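Local coordinates for protein TRAP dicarboxylate transporter-DctP subunit (Desulfovibrio salexigens, PDB 4N6D) that probably binds a small organic acid in the periplasm, as the solute-binding subunit of a TRAP dicarboxylate transport system, for delivery to its membrane partners, at residues R50-V55 with L255-G259; S121-D126 with G259-E264. Residues are numbered along the deposited sequence.

Contact 1: residues R50-V55 with L255-G259; sequences RWKQEV and LNDLG
This is a buried helix-helix contact in the solute-binding protein fold of TRAP transporters, where helix 43-58 and the long helix 249-285 pack on each other beside the five-stranded sheet of one lobe. Segment 50-55 is regular alpha-helix; 255-259 is helical but tightens at Leu258 (psi -10°), where Gly259 N bonds Asn256 O at 3.1 Å, leaving Leu255 O to a water. The axes come within 11.2 Å and run roughly antiparallel, at 139° between N-to-C directions; Trp51 CA lies 8.1 Å from Leu258 CA, and Val55 CA 7.2 Å from Leu255 CA. That wide spacing is filled by large side chains, and 256 Å² of surface is buried. The centrepiece is Leu258 (m, t), a knob in the hole formed by Arg50, Trp51, Glu54 and Val55. Its CD1 meets Val55 CG2 at 3.6 Å, its CD2 lies 4.2 Å from Glu54 CB and 4.3 Å from Arg50 NH1, and its CB is 4.1 Å from Trp51 NE1. Leu255 (m, p) packs one turn earlier, with CG 3.9 Å from Trp51 CZ2 and CD1 3.9 Å from Val55 CG2. Trp51 and Leu255 both also touch Leu142 of strand 139-146. The charged ends have partners elsewhere: Arg50 hydrogen-bonds Gln262 and makes a cation-pi contact with Trp265, while Glu54 forms a salt bridge with Arg58 in its own helix. No direct hydrogen bond joins the segments. With chi1 t and chi2 near 90°, Trp51 instead reaches across to the water, which accepts from Trp51 NE1 at 2.9 Å and donates to Leu255 O at 2.8 Å.

Contact 2: residues S121-D126 with G259-E264; sequences SLALWD and GREQAE
Two regular helical segments, 121-126 of helix 117-131 and 259-264 of helix 249-285, run nearly antiparallel at 154°, their axes approaching to 8.8 Å. Ser121 CA sits 5.5 Å from Ala263 CA, and Trp125 CA 6.6 Å from Arg260 CA. In this periplasmic binding protein fold both helices pack against strand 139-146 of the five-stranded sheet, Ser121 on Phe145 and Ala263 on Thr143. Ser121 CB rests 3.4 Å from Ala263 O, and Ala263 CB packs 3.9 Å from Trp125 CB. Trp125 (chi1 t, chi2 -106°) makes two CH-pi contacts, Gly259 CA 4.2 Å from its six-membered ring centroid and Arg260 CA 3.9 Å from the five-membered one. Gly259 has no room for a side chain here, since an ideal CB position falls 2.6 Å from Trp125 CZ2. Leu122 CD2 lies 3.9 Å from Glu264 CB and from Arg260 CZ, over one guanidinium face. Arg260 (t, t, t, chi4 near 77°) brings NH1 to 3.2 Å from Asp126 OD1 in a salt bridge. Small residues thus let the helices close in, the indole covers the Gly259-Arg260 backbone, and the bridge, hydrogen-bonded at both ends to Tyr336, ties the pair to helix 322-337.

Overall arrangement
Contacts 1 and 2 use different faces of one helix, 249-285: Leu255, Leu258 and Gln262 face helix 43-58, while Gly259, Arg260, Ala263 and Glu264 face helix 117-131. Gly259 belongs to both ranges, though it touches the other segment only in contact 2. The centres lie 12 Å apart and the two contacts touch directly: Arg50 NH1 is 2.9 Å from Gln262 OE1, a probable hydrogen bond, and Trp51 CB packs 3.7 Å from Gln262 NE2. Strand 139-146 borders both. The side chain of Val55 is about 11 Å from a bound I3C, which served for phasing and does not mark the natural solute; its pocket is lined by Arg81, Met84 and Arg138, none from either contact.

Contact 1: residues R50-V55 with L255-G259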
ATOM      1  N   ARG A  50     -14.695   0.442   9.189  1.00 10.02           N
ATOM      2  CA  ARG A  50     -15.772   0.024   8.282  1.00 11.16           C
ATOM      3  C   ARG A  50     -15.978  -1.492   8.348  1.00 10.93           C
ATOM      4  O   ARG A  50     -17.114  -1.986   8.353  1.00 11.54           O
ATOM      5  CB  ARG A  50     -15.470   0.478   6.859  1.00 14.62           C
ATOM      6  CG  ARG A  50     -16.633   0.254   5.880  1.00 18.90           C
ATOM      7  CD  ARG A  50     -16.415  -0.983   5.065  1.00 18.80           C
ATOM      8  NE  ARG A  50     -17.585  -1.252   4.227  1.00 18.07           N
ATOM      9  CZ  ARG A  50     -17.710  -2.324   3.451  1.00 22.41           C
ATOM     10  NH1 ARG A  50     -16.726  -3.213   3.376  1.00 13.78           N
ATOM     11  NH2 ARG A  50     -18.822  -2.491   2.729  1.00 25.57           N
ATOM     12  N   TRP A  51     -14.876  -2.221   8.455  1.00 10.75           N
ATOM     13  CA  TRP A  51     -14.937  -3.667   8.572  1.00  9.87           C
ATOM     14  C   TRP A  51     -15.683  -4.048   9.847  1.00 10.82           C
ATOM     15  O   TRP A  51     -16.555  -4.911   9.822  1.00  9.18           O
ATOM     16  CB  TRP A  51     -13.528  -4.227   8.575  1.00  7.87           C
ATOM     17  CG  TRP A  51     -13.436  -5.730   8.563  1.00  7.26           C
ATOM     18  CD1 TRP A  51     -13.404  -6.529   7.457  1.00  8.96           C
ATOM     19  CD2 TRP A  51     -13.312  -6.598   9.691  1.00  6.84           C
ATOM     20  NE1 TRP A  51     -13.297  -7.852   7.827  1.00 10.38           N
ATOM     21  CE2 TRP A  51     -13.234  -7.920   9.195  1.00  8.96           C
ATOM     22  CE3 TRP A  51     -13.277  -6.395  11.079  1.00  8.10           C
ATOM     23  CZ2 TRP A  51     -13.097  -9.024  10.025  1.00  7.39           C
ATOM     24  CZ3 TRP A  51     -13.154  -7.507  11.909  1.00  7.43           C
ATOM     25  CH2 TRP A  51     -13.076  -8.796  11.378  1.00  9.05           C
ATOM     26  N   LYS A  52     -15.346  -3.400  10.961  1.00 10.23           N
ATOM     27  CA  LYS A  52     -16.068  -3.583  12.210  1.00 11.34           C
ATOM     28  C   LYS A  52     -17.570  -3.376  12.030  1.00 12.61           C
ATOM     29  O   LYS A  52     -18.410  -4.176  12.484  1.00 12.78           O
ATOM     30  CB  LYS A  52     -15.542  -2.593  13.260  1.00 10.58           C
ATOM     31  CG  LYS A  52     -16.501  -2.377  14.439  1.00  9.06           C
ATOM     32  CD  LYS A  52     -15.872  -1.576  15.569  1.00 10.84           C
ATOM     33  CE  LYS A  52     -16.908  -1.263  16.656  1.00 14.20           C
ATOM     34  NZ  LYS A  52     -16.293  -0.707  17.901  1.00 17.77           N
ATOM     35  N   GLN A  53     -17.920  -2.276  11.377  1.00  9.51           N
ATOM     36  CA  GLN A  53     -19.331  -1.938  11.191  1.00 13.30           C
ATOM     37  C   GLN A  53     -20.049  -3.078  10.469  1.00 12.51           C
ATOM     38  O   GLN A  53     -21.131  -3.487  10.861  1.00 15.55           O
ATOM     39  CB  GLN A  53     -19.466  -0.650  10.383  1.00 18.47           C
ATOM     40  CG  GLN A  53     -19.031   0.603  11.142  1.00 28.15           C
ATOM     41  CD  GLN A  53     -18.779   1.791  10.224  1.00 42.99           C
ATOM     42  OE1 GLN A  53     -19.233   1.825   9.072  1.00 45.69           O
ATOM     43  NE2 GLN A  53     -18.045   2.775  10.733  1.00 49.01           N
ATOM     44  N   GLU A  54     -19.438  -3.581   9.405  1.00 13.55           N
ATOM     45  CA  GLU A  54     -20.077  -4.619   8.605  1.00 13.48           C
ATOM     46  C   GLU A  54     -20.124  -5.955   9.333  1.00 10.50           C
ATOM     47  O   GLU A  54     -21.094  -6.674   9.247  1.00 11.48           O
ATOM     48  CB  GLU A  54     -19.369  -4.771   7.260  1.00 16.02           C
ATOM     49  CG  GLU A  54     -19.749  -3.701   6.242  1.00 23.14           C
ATOM     50  CD  GLU A  54     -21.275  -3.478   6.124  1.00 28.14           C
ATOM     51  OE1 GLU A  54     -22.057  -4.440   5.878  1.00 30.68           O
ATOM     52  OE2 GLU A  54     -21.700  -2.329   6.316  1.00 31.88           O
ATOM     53  N   VAL A  55     -19.083  -6.262  10.101  1.00  9.58           N
ATOM     54  CA  VAL A  55     -19.076  -7.512  10.861  1.00  9.13           C
ATOM     55  C   VAL A  55     -20.158  -7.517  11.955  1.00  9.86           C
ATOM     56  O   VAL A  55     -20.874  -8.490  12.115  1.00  9.89           O
ATOM     57  CB  VAL A  55     -17.695  -7.781  11.474  1.00  9.19           C
ATOM     58  CG1 VAL A  55     -17.764  -8.854  12.541  1.00  8.22           C
ATOM     59  CG2 VAL A  55     -16.717  -8.169  10.376  1.00 10.10           C
ATOM     60  N   LEU A 255     -17.035 -13.492   7.615  1.00  9.88           N
ATOM     61  CA  LEU A 255     -15.680 -12.955   7.520  1.00  9.37           C
ATOM     62  C   LEU A 255     -14.996 -13.365   6.219  1.00  7.49           C
ATOM     63  O   LEU A 255     -14.197 -12.624   5.668  1.00  8.29           O
ATOM     64  CB  LEU A 255     -14.853 -13.386   8.725  1.00 10.48           C
ATOM     65  CG  LEU A 255     -14.912 -12.444   9.928  1.00 13.34           C
ATOM     66  CD1 LEU A 255     -16.308 -12.097  10.367  1.00 15.38           C
ATOM     67  CD2 LEU A 255     -14.140 -13.067  11.083  1.00 12.14           C
ATOM     68  N   ASN A 256     -15.298 -14.558   5.742  1.00  8.36           N
ATOM     69  CA  ASN A 256     -14.737 -15.048   4.503  1.00  7.64           C
ATOM     70  C   ASN A 256     -15.259 -14.212   3.356  1.00 10.48           C
ATOM     71  O   ASN A 256     -14.492 -13.772   2.502  1.00 10.57           O
ATOM     72  CB  ASN A 256     -15.109 -16.506   4.282  1.00  9.70           C
ATOM     73  CG  ASN A 256     -14.184 -17.452   4.992  1.00 12.72           C
ATOM     74  OD1 ASN A 256     -13.043 -17.113   5.269  1.00 13.86           O
ATOM     75  ND2 ASN A 256     -14.663 -18.656   5.269  1.00 14.41           N
ATOM     76  N   ASP A 257     -16.570 -13.978   3.336  1.00  9.17           N
ATOM     77  CA  ASP A 257     -17.158 -13.165   2.270  1.00 11.00           C
ATOM     78  C   ASP A 257     -16.627 -11.734   2.254  1.00  9.55           C
ATOM     79  O   ASP A 257     -16.488 -11.106   1.193  1.00 15.09           O
ATOM     80  CB  ASP A 257     -18.680 -13.142   2.394  1.00 14.95           C
ATOM     81  CG  ASP A 257     -19.326 -14.455   1.972  1.00 19.61           C
ATOM     82  OD1 ASP A 257     -18.651 -15.278   1.346  1.00 19.91           O
ATOM     83  OD2 ASP A 257     -20.513 -14.654   2.262  1.00 23.43           O
ATOM     84  N   LEU A 258     -16.298 -11.199   3.427  1.00  8.08           N
ATOM     85  CA  LEU A 258     -15.718  -9.865   3.491  1.00  7.91           C
ATOM     86  C   LEU A 258     -14.275  -9.744   2.978  1.00  8.77           C
ATOM     87  O   LEU A 258     -13.753  -8.648   2.842  1.00  9.26           O
ATOM     88  CB  LEU A 258     -15.777  -9.317   4.921  1.00  7.95           C
ATOM     89  CG  LEU A 258     -17.095  -8.662   5.278  1.00 12.45           C
ATOM     90  CD1 LEU A 258     -17.227  -8.555   6.796  1.00 10.91           C
ATOM     91  CD2 LEU A 258     -17.236  -7.294   4.592  1.00 12.53           C
ATOM     92  N   GLY A 259     -13.597 -10.849   2.707  1.00  8.47           N
ATOM     93  CA  GLY A 259     -12.193 -10.725   2.336  1.00  9.31           C
ATOM     94  C   GLY A 259     -12.010  -9.933   1.044  1.00  8.08           C
ATOM     95  O   GLY A 259     -11.313  -8.913   0.998  1.00  9.32           O
TER
HETATM   96  O   HOH W   1     -12.729 -10.323   6.365  1.00  8.87           O

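Contact 2: residues S121-D126 with G259-E264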
ATOM      1  N   SER A 121      -5.094  -3.424  -4.809  1.00  9.00           N
ATOM      2  CA  SER A 121      -5.685  -4.133  -3.659  1.00  9.45           C
ATOM      3  C   SER A 121      -6.340  -5.431  -4.125  1.00 10.42           C
ATOM      4  O   SER A 121      -6.162  -6.498  -3.515  1.00 10.02           O
ATOM      5  CB  SER A 121      -6.729  -3.266  -2.947  1.00  7.85           C
ATOM      6  OG  SER A 121      -6.123  -2.159  -2.299  1.00  7.78           O
ATOM      7  N   LEU A 122      -7.107  -5.337  -5.202  1.00  8.56           N
ATOM      8  CA  LEU A 122      -7.809  -6.508  -5.692  1.00  9.33           C
ATOM      9  C   LEU A 122      -6.828  -7.517  -6.281  1.00 12.84           C
ATOM     10  O   LEU A 122      -7.018  -8.724  -6.096  1.00 10.10           O
ATOM     11  CB  LEU A 122      -8.876  -6.129  -6.714  1.00  9.57           C
ATOM     12  CG  LEU A 122     -10.147  -5.560  -6.087  1.00 11.67           C
ATOM     13  CD1 LEU A 122     -10.989  -4.905  -7.124  1.00 12.85           C
ATOM     14  CD2 LEU A 122     -10.876  -6.697  -5.350  1.00 14.73           C
ATOM     15  N   ALA A 123      -5.790  -7.038  -6.979  1.00  8.86           N
ATOM     16  CA  ALA A 123      -4.792  -7.962  -7.516  1.00  9.02           C
ATOM     17  C   ALA A 123      -4.062  -8.683  -6.388  1.00  7.47           C
ATOM     18  O   ALA A 123      -3.810  -9.885  -6.469  1.00  8.35           O
ATOM     19  CB  ALA A 123      -3.791  -7.254  -8.438  1.00  7.04           C
ATOM     20  N   LEU A 124      -3.733  -7.956  -5.320  1.00  7.70           N
ATOM     21  CA  LEU A 124      -3.059  -8.561  -4.169  1.00  7.43           C
ATOM     22  C   LEU A 124      -3.901  -9.671  -3.527  1.00  7.83           C
ATOM     23  O   LEU A 124      -3.383 -10.769  -3.227  1.00  8.67           O
ATOM     24  CB  LEU A 124      -2.710  -7.478  -3.147  1.00  5.87           C
ATOM     25  CG  LEU A 124      -2.076  -7.899  -1.820  1.00  8.55           C
ATOM     26  CD1 LEU A 124      -0.728  -8.586  -1.975  1.00  8.05           C
ATOM     27  CD2 LEU A 124      -1.986  -6.666  -0.992  1.00  7.56           C
ATOM     28  N   TRP A 125      -5.177  -9.387  -3.310  1.00  9.42           N
ATOM     29  CA  TRP A 125      -6.090 -10.371  -2.715  1.00  9.12           C
ATOM     30  C   TRP A 125      -6.198 -11.602  -3.620  1.00  9.00           C
ATOM     31  O   TRP A 125      -6.151 -12.749  -3.142  1.00  9.82           O
ATOM     32  CB  TRP A 125      -7.473  -9.743  -2.485  1.00  7.39           C
ATOM     33  CG  TRP A 125      -8.441 -10.741  -1.983  1.00  8.87           C
ATOM     34  CD1 TRP A 125      -9.460 -11.319  -2.688  1.00 12.94           C
ATOM     35  CD2 TRP A 125      -8.454 -11.346  -0.690  1.00  9.91           C
ATOM     36  NE1 TRP A 125     -10.114 -12.240  -1.906  1.00 11.54           N
ATOM     37  CE2 TRP A 125      -9.527 -12.263  -0.667  1.00 10.28           C
ATOM     38  CE3 TRP A 125      -7.668 -11.194   0.459  1.00  9.92           C
ATOM     39  CZ2 TRP A 125      -9.826 -13.032   0.453  1.00 14.31           C
ATOM     40  CZ3 TRP A 125      -7.981 -11.950   1.582  1.00 10.56           C
ATOM     41  CH2 TRP A 125      -9.049 -12.848   1.572  1.00 12.19           C
ATOM     42  N   ASP A 126      -6.352 -11.377  -4.927  1.00  8.29           N
ATOM     43  CA  ASP A 126      -6.421 -12.491  -5.859  1.00  7.63           C
ATOM     44  C   ASP A 126      -5.134 -13.325  -5.865  1.00 10.36           C
ATOM     45  O   ASP A 126      -5.183 -14.562  -5.954  1.00 11.06           O
ATOM     46  CB  ASP A 126      -6.704 -12.037  -7.298  1.00 10.07           C
ATOM     47  CG  ASP A 126      -8.150 -11.674  -7.542  1.00 13.88           C
ATOM     48  OD1 ASP A 126      -9.005 -11.905  -6.660  1.00 12.74           O
ATOM     49  OD2 ASP A 126      -8.433 -11.215  -8.676  1.00 13.91           O
ATOM     50  N   GLY A 259     -13.597 -10.849   2.707  1.00  8.47           N
ATOM     51  CA  GLY A 259     -12.193 -10.725   2.336  1.00  9.31           C
ATOM     52  C   GLY A 259     -12.010  -9.933   1.044  1.00  8.08           C
ATOM     53  O   GLY A 259     -11.313  -8.913   0.998  1.00  9.32           O
ATOM     54  N   ARG A 260     -12.628 -10.407  -0.027  1.00  7.56           N
ATOM     55  CA  ARG A 260     -12.541  -9.689  -1.295  1.00  7.85           C
ATOM     56  C   ARG A 260     -13.242  -8.329  -1.215  1.00  7.96           C
ATOM     57  O   ARG A 260     -12.740  -7.323  -1.731  1.00  8.46           O
ATOM     58  CB  ARG A 260     -13.142 -10.513  -2.436  1.00  8.97           C
ATOM     59  CG  ARG A 260     -12.890  -9.881  -3.782  1.00 11.64           C
ATOM     60  CD  ARG A 260     -13.895 -10.380  -4.805  1.00 19.90           C
ATOM     61  NE  ARG A 260     -13.794  -9.591  -6.028  1.00 29.86           N
ATOM     62  CZ  ARG A 260     -12.829  -9.743  -6.916  1.00 29.81           C
ATOM     63  NH1 ARG A 260     -11.916 -10.686  -6.732  1.00 35.53           N
ATOM     64  NH2 ARG A 260     -12.796  -8.974  -8.002  1.00 28.19           N
ATOM     65  N   GLU A 261     -14.397  -8.292  -0.565  1.00  9.23           N
ATOM     66  CA  GLU A 261     -15.165  -7.063  -0.466  1.00  8.63           C
ATOM     67  C   GLU A 261     -14.328  -5.983   0.199  1.00  9.78           C
ATOM     68  O   GLU A 261     -14.329  -4.830  -0.222  1.00  9.50           O
ATOM     69  CB  GLU A 261     -16.425  -7.247   0.376  1.00 11.52           C
ATOM     70  CG  GLU A 261     -17.436  -8.223  -0.151  1.00 18.39           C
ATOM     71  CD  GLU A 261     -18.754  -8.153   0.612  1.00 21.65           C
ATOM     72  OE1 GLU A 261     -18.972  -7.139   1.307  1.00 15.74           O
ATOM     73  OE2 GLU A 261     -19.565  -9.105   0.489  1.00 22.18           O
ATOM     74  N   GLN A 262     -13.651  -6.338   1.285  1.00  9.43           N
ATOM     75  CA  GLN A 262     -12.904  -5.341   2.042  1.00  8.66           C
ATOM     76  C   GLN A 262     -11.663  -4.873   1.286  1.00  8.51           C
ATOM     77  O   GLN A 262     -11.257  -3.712   1.410  1.00  8.23           O
ATOM     78  CB  GLN A 262     -12.560  -5.859   3.448  1.00  7.24           C
ATOM     79  CG  GLN A 262     -12.016  -4.807   4.389  1.00  9.51           C
ATOM     80  CD  GLN A 262     -13.044  -3.786   4.766  1.00  9.55           C
ATOM     81  OE1 GLN A 262     -14.226  -3.980   4.537  1.00 11.73           O
ATOM     82  NE2 GLN A 262     -12.601  -2.697   5.374  1.00  8.62           N
ATOM     83  N   ALA A 263     -11.055  -5.765   0.508  1.00  8.59           N
ATOM     84  CA  ALA A 263      -9.941  -5.378  -0.350  1.00  7.00           C
ATOM     85  C   ALA A 263     -10.424  -4.279  -1.323  1.00  9.38           C
ATOM     86  O   ALA A 263      -9.789  -3.222  -1.475  1.00  8.86           O
ATOM     87  CB  ALA A 263      -9.414  -6.598  -1.122  1.00  8.51           C
ATOM     88  N   GLU A 264     -11.546  -4.537  -1.991  1.00  7.89           N
ATOM     89  CA  GLU A 264     -12.127  -3.566  -2.927  1.00  8.16           C
ATOM     90  C   GLU A 264     -12.541  -2.279  -2.226  1.00  9.09           C
ATOM     91  O   GLU A 264     -12.270  -1.184  -2.702  1.00 10.50           O
ATOM     92  CB  GLU A 264     -13.340  -4.163  -3.646  1.00 11.79           C
ATOM     93  CG  GLU A 264     -13.959  -3.235  -4.667  1.00 13.15           C
ATOM     94  CD  GLU A 264     -15.021  -3.909  -5.525  1.00 18.84           C
ATOM     95  OE1 GLU A 264     -15.021  -5.147  -5.642  1.00 17.26           O
ATOM     96  OE2 GLU A 264     -15.860  -3.190  -6.086  1.00 22.98           O
TER